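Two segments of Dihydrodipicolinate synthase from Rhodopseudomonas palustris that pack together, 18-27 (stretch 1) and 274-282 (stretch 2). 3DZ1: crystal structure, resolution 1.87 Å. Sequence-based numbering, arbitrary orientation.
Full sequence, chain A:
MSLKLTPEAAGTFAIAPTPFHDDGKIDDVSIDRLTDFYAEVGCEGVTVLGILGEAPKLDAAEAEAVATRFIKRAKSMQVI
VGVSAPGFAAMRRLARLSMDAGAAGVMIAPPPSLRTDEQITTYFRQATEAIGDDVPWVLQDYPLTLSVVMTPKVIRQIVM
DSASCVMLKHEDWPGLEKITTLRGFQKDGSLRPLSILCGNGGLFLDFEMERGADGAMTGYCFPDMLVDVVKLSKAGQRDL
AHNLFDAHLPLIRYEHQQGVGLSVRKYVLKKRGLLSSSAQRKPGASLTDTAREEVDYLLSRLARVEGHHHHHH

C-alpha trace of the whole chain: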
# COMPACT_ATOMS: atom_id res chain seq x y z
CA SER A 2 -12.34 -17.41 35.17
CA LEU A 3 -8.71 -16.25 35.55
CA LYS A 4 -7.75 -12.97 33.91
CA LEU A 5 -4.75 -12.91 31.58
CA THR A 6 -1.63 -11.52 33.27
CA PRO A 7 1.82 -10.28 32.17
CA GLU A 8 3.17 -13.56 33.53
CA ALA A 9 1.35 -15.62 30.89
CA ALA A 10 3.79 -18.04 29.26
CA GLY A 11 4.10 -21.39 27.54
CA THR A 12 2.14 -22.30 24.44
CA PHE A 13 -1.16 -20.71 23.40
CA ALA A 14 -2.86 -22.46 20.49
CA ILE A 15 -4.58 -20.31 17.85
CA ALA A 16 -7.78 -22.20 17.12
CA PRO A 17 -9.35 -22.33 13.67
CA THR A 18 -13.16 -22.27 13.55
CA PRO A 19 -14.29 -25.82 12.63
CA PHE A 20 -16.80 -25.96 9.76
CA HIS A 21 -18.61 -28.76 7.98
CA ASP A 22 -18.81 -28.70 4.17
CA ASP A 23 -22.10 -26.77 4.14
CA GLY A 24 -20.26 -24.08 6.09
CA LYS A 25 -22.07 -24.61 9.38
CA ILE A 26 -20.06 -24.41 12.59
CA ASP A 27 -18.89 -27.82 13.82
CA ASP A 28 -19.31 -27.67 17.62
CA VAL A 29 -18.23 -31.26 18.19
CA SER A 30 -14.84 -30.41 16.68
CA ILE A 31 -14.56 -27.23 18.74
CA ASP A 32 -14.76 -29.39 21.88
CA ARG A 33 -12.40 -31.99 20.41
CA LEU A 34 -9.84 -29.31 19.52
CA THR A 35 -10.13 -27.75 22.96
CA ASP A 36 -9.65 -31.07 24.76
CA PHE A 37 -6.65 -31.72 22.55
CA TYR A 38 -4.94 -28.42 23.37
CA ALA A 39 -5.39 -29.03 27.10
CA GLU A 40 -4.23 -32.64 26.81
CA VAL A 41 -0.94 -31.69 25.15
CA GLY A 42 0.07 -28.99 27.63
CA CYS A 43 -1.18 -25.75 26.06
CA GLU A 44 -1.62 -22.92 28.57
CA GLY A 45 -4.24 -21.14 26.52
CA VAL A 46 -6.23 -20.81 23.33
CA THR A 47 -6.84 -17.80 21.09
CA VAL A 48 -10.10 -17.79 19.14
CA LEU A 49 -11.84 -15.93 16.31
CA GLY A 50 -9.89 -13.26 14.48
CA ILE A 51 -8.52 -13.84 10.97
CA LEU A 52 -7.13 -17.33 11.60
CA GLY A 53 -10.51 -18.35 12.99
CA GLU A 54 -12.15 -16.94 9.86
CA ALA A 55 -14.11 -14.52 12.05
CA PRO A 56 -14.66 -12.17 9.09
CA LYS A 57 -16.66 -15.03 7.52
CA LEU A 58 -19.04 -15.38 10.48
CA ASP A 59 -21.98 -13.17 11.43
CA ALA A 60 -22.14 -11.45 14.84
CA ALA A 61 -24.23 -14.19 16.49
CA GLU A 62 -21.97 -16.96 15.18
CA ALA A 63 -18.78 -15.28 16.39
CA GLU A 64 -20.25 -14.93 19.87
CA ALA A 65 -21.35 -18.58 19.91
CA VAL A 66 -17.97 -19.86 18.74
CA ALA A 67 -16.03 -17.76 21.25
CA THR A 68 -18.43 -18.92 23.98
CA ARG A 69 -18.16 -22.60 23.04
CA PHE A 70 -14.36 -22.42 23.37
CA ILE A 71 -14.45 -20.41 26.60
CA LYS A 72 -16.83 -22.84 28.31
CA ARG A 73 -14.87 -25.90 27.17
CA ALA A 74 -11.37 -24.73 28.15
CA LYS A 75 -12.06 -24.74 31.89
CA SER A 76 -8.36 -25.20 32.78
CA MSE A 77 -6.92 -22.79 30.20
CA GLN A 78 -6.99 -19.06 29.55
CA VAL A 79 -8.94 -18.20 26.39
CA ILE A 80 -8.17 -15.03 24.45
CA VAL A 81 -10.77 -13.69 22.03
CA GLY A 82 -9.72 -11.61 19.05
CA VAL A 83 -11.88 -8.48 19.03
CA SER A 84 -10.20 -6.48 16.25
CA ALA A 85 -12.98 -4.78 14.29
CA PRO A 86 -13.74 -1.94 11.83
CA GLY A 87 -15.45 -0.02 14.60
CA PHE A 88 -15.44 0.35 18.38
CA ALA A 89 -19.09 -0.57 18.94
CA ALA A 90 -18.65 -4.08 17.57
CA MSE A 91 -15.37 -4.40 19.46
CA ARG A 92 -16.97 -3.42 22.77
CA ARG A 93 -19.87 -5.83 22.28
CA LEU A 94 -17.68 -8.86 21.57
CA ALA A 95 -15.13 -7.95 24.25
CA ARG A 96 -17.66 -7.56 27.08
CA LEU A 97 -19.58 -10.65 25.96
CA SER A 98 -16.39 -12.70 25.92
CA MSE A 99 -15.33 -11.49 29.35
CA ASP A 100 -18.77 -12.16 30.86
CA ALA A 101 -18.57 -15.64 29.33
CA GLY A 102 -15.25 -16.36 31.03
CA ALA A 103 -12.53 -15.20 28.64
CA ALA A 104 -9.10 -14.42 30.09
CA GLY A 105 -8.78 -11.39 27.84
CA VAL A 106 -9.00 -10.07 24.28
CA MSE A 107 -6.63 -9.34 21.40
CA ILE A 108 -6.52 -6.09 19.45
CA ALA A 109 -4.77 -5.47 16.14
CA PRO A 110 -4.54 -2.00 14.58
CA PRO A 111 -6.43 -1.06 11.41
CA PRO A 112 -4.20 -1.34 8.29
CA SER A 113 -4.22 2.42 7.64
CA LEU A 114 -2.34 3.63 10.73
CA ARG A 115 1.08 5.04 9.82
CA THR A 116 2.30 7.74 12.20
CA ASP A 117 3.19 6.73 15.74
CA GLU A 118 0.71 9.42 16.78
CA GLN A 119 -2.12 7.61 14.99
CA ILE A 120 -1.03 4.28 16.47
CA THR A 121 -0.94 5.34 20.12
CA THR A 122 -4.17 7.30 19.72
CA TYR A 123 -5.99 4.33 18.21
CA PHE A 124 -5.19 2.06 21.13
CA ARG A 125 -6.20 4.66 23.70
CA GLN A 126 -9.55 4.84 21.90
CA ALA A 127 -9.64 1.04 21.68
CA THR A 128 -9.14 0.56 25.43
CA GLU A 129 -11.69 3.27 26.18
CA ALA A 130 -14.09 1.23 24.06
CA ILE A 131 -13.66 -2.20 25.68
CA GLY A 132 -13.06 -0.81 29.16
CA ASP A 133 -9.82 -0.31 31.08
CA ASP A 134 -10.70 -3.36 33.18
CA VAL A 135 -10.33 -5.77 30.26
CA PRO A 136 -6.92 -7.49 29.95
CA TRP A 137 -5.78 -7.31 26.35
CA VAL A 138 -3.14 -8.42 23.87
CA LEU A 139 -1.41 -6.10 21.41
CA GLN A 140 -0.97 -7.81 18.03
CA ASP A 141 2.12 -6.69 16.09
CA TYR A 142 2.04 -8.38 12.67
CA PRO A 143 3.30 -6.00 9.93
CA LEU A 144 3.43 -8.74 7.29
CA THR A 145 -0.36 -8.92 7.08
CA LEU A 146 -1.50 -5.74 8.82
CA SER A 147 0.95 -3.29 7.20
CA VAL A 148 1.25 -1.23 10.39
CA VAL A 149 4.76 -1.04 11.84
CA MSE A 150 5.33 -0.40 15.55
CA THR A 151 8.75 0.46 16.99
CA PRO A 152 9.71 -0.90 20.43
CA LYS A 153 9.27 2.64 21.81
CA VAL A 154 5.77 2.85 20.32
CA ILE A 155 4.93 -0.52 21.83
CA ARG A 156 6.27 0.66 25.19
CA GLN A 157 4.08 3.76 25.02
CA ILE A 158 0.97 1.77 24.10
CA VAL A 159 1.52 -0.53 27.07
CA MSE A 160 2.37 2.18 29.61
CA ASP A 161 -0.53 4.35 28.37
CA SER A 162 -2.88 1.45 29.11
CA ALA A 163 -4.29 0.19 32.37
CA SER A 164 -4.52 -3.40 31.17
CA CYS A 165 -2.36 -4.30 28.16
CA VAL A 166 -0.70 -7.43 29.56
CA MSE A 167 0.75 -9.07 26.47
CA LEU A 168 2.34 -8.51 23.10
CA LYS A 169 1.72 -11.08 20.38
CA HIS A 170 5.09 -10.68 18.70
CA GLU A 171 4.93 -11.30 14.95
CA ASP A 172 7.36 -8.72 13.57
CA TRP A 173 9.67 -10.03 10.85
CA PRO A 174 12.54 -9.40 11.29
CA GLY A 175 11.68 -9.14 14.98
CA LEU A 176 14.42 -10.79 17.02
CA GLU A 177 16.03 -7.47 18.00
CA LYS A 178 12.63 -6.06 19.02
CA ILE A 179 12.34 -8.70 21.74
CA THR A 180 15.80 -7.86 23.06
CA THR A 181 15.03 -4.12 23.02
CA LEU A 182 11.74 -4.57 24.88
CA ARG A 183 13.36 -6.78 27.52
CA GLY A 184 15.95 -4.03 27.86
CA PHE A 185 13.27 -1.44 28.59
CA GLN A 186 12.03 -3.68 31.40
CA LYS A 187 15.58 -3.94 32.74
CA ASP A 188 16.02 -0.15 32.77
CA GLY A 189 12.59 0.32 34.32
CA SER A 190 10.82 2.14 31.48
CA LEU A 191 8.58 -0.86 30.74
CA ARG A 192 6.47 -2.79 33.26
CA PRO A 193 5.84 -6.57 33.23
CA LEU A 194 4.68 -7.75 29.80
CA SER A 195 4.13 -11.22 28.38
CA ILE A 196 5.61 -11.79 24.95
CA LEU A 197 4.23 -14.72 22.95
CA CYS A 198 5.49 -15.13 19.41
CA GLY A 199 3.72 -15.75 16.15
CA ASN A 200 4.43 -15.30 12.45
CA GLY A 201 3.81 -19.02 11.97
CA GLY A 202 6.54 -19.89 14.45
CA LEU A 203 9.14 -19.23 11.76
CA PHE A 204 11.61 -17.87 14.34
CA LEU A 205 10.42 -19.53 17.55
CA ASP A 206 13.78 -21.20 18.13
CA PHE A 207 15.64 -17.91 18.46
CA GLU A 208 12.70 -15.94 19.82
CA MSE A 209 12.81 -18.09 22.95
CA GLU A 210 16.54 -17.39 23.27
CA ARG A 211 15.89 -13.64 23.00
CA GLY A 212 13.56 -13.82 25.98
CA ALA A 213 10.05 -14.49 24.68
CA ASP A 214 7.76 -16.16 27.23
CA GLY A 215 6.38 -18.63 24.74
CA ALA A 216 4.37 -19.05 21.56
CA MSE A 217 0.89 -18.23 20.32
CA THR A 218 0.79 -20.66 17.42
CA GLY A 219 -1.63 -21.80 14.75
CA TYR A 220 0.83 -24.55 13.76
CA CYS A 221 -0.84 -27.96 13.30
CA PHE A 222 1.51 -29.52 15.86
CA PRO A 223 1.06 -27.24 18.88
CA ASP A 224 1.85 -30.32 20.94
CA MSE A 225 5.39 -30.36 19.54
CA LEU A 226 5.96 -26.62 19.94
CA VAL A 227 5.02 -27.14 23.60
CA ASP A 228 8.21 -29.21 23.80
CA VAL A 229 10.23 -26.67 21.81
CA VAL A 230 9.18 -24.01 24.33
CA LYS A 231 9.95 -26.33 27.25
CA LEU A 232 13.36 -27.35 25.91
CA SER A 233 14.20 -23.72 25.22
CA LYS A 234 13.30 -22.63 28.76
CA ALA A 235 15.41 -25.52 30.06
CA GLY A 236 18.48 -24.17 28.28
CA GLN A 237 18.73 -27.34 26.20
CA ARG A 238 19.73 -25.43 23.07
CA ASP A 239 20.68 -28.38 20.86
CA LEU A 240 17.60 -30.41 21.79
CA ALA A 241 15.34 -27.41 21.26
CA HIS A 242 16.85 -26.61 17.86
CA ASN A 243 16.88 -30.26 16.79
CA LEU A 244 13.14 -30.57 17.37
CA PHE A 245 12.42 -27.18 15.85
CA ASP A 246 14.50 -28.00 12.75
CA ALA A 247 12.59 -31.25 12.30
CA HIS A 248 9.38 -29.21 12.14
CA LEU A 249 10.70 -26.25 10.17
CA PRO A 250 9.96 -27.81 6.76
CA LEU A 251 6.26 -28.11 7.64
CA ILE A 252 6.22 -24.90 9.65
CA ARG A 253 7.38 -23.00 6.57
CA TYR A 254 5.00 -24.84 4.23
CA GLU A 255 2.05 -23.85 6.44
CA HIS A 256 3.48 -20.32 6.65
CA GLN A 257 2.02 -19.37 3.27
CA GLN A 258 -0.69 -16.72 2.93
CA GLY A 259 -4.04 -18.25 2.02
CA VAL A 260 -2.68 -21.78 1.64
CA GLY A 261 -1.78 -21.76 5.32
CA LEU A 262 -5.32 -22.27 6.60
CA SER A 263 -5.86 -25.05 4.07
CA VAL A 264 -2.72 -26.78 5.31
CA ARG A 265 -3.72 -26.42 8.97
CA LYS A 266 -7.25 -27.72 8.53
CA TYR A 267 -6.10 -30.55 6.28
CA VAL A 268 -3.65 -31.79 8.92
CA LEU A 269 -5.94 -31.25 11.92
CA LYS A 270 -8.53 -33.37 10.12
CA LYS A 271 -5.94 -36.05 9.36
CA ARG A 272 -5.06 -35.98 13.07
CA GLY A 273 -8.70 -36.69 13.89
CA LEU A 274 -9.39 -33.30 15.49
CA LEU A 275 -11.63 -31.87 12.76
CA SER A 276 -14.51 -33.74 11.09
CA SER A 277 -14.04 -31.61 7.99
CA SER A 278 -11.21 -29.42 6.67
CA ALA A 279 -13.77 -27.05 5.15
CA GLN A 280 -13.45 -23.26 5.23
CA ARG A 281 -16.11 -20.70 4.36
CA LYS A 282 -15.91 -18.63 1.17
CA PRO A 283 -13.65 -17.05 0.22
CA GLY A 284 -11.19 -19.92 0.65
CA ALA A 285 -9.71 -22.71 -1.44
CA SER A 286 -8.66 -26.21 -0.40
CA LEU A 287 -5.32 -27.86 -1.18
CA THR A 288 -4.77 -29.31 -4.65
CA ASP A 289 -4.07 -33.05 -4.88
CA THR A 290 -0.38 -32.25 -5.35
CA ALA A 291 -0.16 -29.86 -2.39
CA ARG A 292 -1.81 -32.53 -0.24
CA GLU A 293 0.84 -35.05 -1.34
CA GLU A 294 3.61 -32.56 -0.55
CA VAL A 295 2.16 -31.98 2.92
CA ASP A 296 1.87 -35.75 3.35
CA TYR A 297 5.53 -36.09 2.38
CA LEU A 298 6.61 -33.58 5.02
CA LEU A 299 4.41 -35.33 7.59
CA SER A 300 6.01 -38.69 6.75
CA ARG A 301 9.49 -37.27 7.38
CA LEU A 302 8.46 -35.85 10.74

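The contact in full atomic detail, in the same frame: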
# COMPACT_ATOMS: atom_id res chain seq x y z
N THR A 18 -11.75 -22.05 13.26
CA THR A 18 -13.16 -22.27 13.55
C THR A 18 -13.55 -23.47 12.70
O THR A 18 -13.52 -23.40 11.47
CB THR A 18 -14.01 -21.04 13.18
OG1 THR A 18 -13.67 -19.95 14.04
CG2 THR A 18 -15.50 -21.35 13.34
N PRO A 19 -13.90 -24.60 13.34
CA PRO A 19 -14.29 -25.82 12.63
C PRO A 19 -15.61 -25.69 11.88
O PRO A 19 -16.62 -25.29 12.46
CB PRO A 19 -14.39 -26.86 13.76
CG PRO A 19 -13.51 -26.32 14.83
CD PRO A 19 -13.82 -24.85 14.79
N PHE A 20 -15.60 -26.02 10.59
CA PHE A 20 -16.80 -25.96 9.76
C PHE A 20 -17.03 -27.30 9.07
O PHE A 20 -16.10 -28.08 8.86
CB PHE A 20 -16.66 -24.93 8.63
CG PHE A 20 -16.53 -23.51 9.09
CD1 PHE A 20 -17.54 -22.90 9.82
CD2 PHE A 20 -15.40 -22.77 8.75
CE1 PHE A 20 -17.44 -21.57 10.19
CE2 PHE A 20 -15.29 -21.44 9.12
CZ PHE A 20 -16.31 -20.83 9.84
N HIS A 21 -18.28 -27.56 8.73
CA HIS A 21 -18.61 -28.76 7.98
C HIS A 21 -18.61 -28.24 6.54
O HIS A 21 -18.41 -27.05 6.32
CB HIS A 21 -19.99 -29.29 8.37
CG HIS A 21 -20.02 -29.95 9.72
ND1 HIS A 21 -19.24 -31.04 10.03
CD2 HIS A 21 -20.75 -29.68 10.83
CE1 HIS A 21 -19.48 -31.42 11.27
NE2 HIS A 21 -20.39 -30.61 11.78
N ASP A 22 -18.83 -29.11 5.57
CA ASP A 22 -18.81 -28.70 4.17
C ASP A 22 -19.88 -27.66 3.79
O ASP A 22 -19.64 -26.82 2.92
CB ASP A 22 -18.92 -29.94 3.30
CG ASP A 22 -17.87 -30.98 3.64
OD1 ASP A 22 -16.69 -30.78 3.27
OD2 ASP A 22 -18.21 -31.98 4.31
N ASP A 23 -21.04 -27.72 4.43
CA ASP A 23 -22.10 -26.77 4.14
C ASP A 23 -21.77 -25.40 4.73
O ASP A 23 -22.49 -24.42 4.52
CB ASP A 23 -23.43 -27.27 4.71
CG ASP A 23 -23.33 -27.68 6.17
OD1 ASP A 23 -22.70 -26.93 6.94
OD2 ASP A 23 -23.88 -28.74 6.54
N GLY A 24 -20.67 -25.33 5.49
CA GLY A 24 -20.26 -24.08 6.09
C GLY A 24 -20.77 -23.84 7.50
O GLY A 24 -20.46 -22.81 8.10
N LYS A 25 -21.55 -24.78 8.03
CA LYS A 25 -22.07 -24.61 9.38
C LYS A 25 -20.99 -24.94 10.40
O LYS A 25 -20.16 -25.83 10.19
CB LYS A 25 -23.29 -25.51 9.62
CG LYS A 25 -22.94 -26.97 9.76
CD LYS A 25 -24.18 -27.83 9.76
CE LYS A 25 -23.77 -29.29 9.72
NZ LYS A 25 -24.93 -30.19 9.66
N ILE A 26 -21.03 -24.22 11.52
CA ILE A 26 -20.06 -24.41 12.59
C ILE A 26 -20.14 -25.83 13.15
O ILE A 26 -21.23 -26.34 13.44
CB ILE A 26 -20.32 -23.39 13.71
CG1 ILE A 26 -20.24 -21.97 13.13
CG2 ILE A 26 -19.30 -23.57 14.83
CD1 ILE A 26 -20.71 -20.89 14.07
N ASP A 27 -18.98 -26.46 13.30
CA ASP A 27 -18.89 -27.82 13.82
C ASP A 27 -18.51 -27.77 15.30
O ASP A 27 -17.34 -27.75 15.64
CB ASP A 27 -17.83 -28.59 13.02
CG ASP A 27 -17.60 -30.00 13.53
OD1 ASP A 27 -18.24 -30.40 14.53
OD2 ASP A 27 -16.77 -30.71 12.93
N LEU A 274 -8.87 -34.39 14.67
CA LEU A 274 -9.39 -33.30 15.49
C LEU A 274 -10.56 -32.58 14.83
O LEU A 274 -11.46 -32.08 15.51
CB LEU A 274 -8.27 -32.31 15.83
CG LEU A 274 -7.08 -32.95 16.55
CD1 LEU A 274 -5.96 -31.93 16.72
CD2 LEU A 274 -7.53 -33.48 17.90
N LEU A 275 -10.54 -32.51 13.50
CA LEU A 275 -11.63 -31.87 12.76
C LEU A 275 -12.37 -32.93 11.95
O LEU A 275 -11.75 -33.85 11.42
CB LEU A 275 -11.09 -30.80 11.81
CG LEU A 275 -10.39 -29.56 12.38
CD1 LEU A 275 -10.03 -28.61 11.23
CD2 LEU A 275 -11.31 -28.87 13.37
N SER A 276 -13.70 -32.81 11.87
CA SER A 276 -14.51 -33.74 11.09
C SER A 276 -14.33 -33.40 9.62
O SER A 276 -14.29 -34.29 8.76
CB SER A 276 -16.00 -33.60 11.44
OG SER A 276 -16.26 -34.05 12.75
N SER A 277 -14.22 -32.10 9.34
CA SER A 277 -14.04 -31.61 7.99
C SER A 277 -12.98 -30.51 7.96
O SER A 277 -12.81 -29.77 8.94
CB SER A 277 -15.35 -31.04 7.44
OG SER A 277 -15.13 -30.37 6.21
N SER A 278 -12.26 -30.42 6.85
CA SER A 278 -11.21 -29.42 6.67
C SER A 278 -11.78 -28.18 5.97
O SER A 278 -11.04 -27.28 5.59
CB SER A 278 -10.08 -30.00 5.84
OG SER A 278 -10.55 -30.41 4.57
N ALA A 279 -13.09 -28.15 5.82
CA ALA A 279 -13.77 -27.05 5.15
C ALA A 279 -13.57 -25.65 5.75
O ALA A 279 -13.42 -25.49 6.96
CB ALA A 279 -15.27 -27.35 5.07
N GLN A 280 -13.56 -24.66 4.86
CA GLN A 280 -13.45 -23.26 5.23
C GLN A 280 -14.66 -22.62 4.57
O GLN A 280 -15.29 -23.22 3.71
CB GLN A 280 -12.21 -22.61 4.62
CG GLN A 280 -10.91 -23.35 4.80
CD GLN A 280 -9.80 -22.73 3.97
OE1 GLN A 280 -8.80 -23.38 3.68
NE2 GLN A 280 -9.97 -21.47 3.59
N ARG A 281 -14.99 -21.40 4.97
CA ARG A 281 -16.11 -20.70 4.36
C ARG A 281 -15.54 -19.83 3.24
O ARG A 281 -14.35 -19.51 3.25
CB ARG A 281 -16.81 -19.81 5.39
CG ARG A 281 -17.69 -20.56 6.37
CD ARG A 281 -18.56 -19.59 7.14
NE ARG A 281 -19.56 -20.27 7.95
CZ ARG A 281 -20.47 -19.64 8.68
NH1 ARG A 281 -20.50 -18.32 8.71
NH2 ARG A 281 -21.34 -20.34 9.40
N LYS A 282 -16.37 -19.47 2.27
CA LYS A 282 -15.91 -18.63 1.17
C LYS A 282 -15.64 -17.23 1.71
O LYS A 282 -16.38 -16.75 2.57
CB LYS A 282 -16.97 -18.55 0.07
CG LYS A 282 -17.35 -19.88 -0.57
CD LYS A 282 -18.34 -19.66 -1.70
CE LYS A 282 -18.81 -20.97 -2.31
NZ LYS A 282 -19.57 -21.80 -1.33
O HOH W 1 -13.16 -26.97 9.27
O HOH W 2 -15.61 -33.12 4.83
O HOH W 3 -14.75 -29.91 11.03
O HOH W 4 -18.04 -33.18 14.23

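Neither stretch forms a regular helix or strand. Stretch 1 folds back on itself as a small hairpin-like loop. His-21 N donates to Lys-25 O (2.9 Å) and Asp-27 N to Pro-19 O (2.8 Å), and a type I turn runs from His-21 to Gly-24. The second stretch runs alongside, with Pro-19 nearest Leu-275 and Gly-24 nearest Arg-281 by CA position.

Arg-281 is the main anchor. Its CB points toward stretch 1, and its chain is extended (chi1 m, chi2 and chi3 t). This shape carries the aliphatic part across the Phe-20 ring: Arg-281 CG lies 3.7 Å from the ring centroid of Phe-20, nearly on the ring normal. The guanidinium then reaches one carbonyl with two donors. Arg-281 NE bonds to Gly-24 O at 2.7 Å, and Arg-281 NH2 to the same Gly-24 O at 2.9 Å. Gly-24 has phi/psi of 93/-1, where a CB would jam against the preceding carbonyl O.

Phe-20 takes chi1 m. Its CB starts sideways, but the ring ends nearer stretch 2. Ala-279 O sits at the ring edge.

Ser-277 has chi1 t. Its OG accepts from Ala-279 N at 3.0 Å, which ties the side chain to the backbone of its own stretch. Ala-279 points its methyl at the turn, with Ala-279 CB 3.4 Å from His-21 O. At the other end, Pro-19 CG meets Leu-275 CD2 at 3.7 Å, an apolar contact.

Asp-27, chi1 t, points toward stretch 2. Its side chain also caps the helix that follows, and Asp-27 OD2 lies 3.3 Å from Ser-276 CB.

Waters bridge several polar groups of the two stretches. Water 1 accepts from Phe-20 N and donates to Ser-277 O and Ala-279 O, with other acceptors competing. Water 3 accepts from Ser-277 N and can donate to Asp-27 OD2. Water 2 links Asp-22 OD2 with Ser-277 OG.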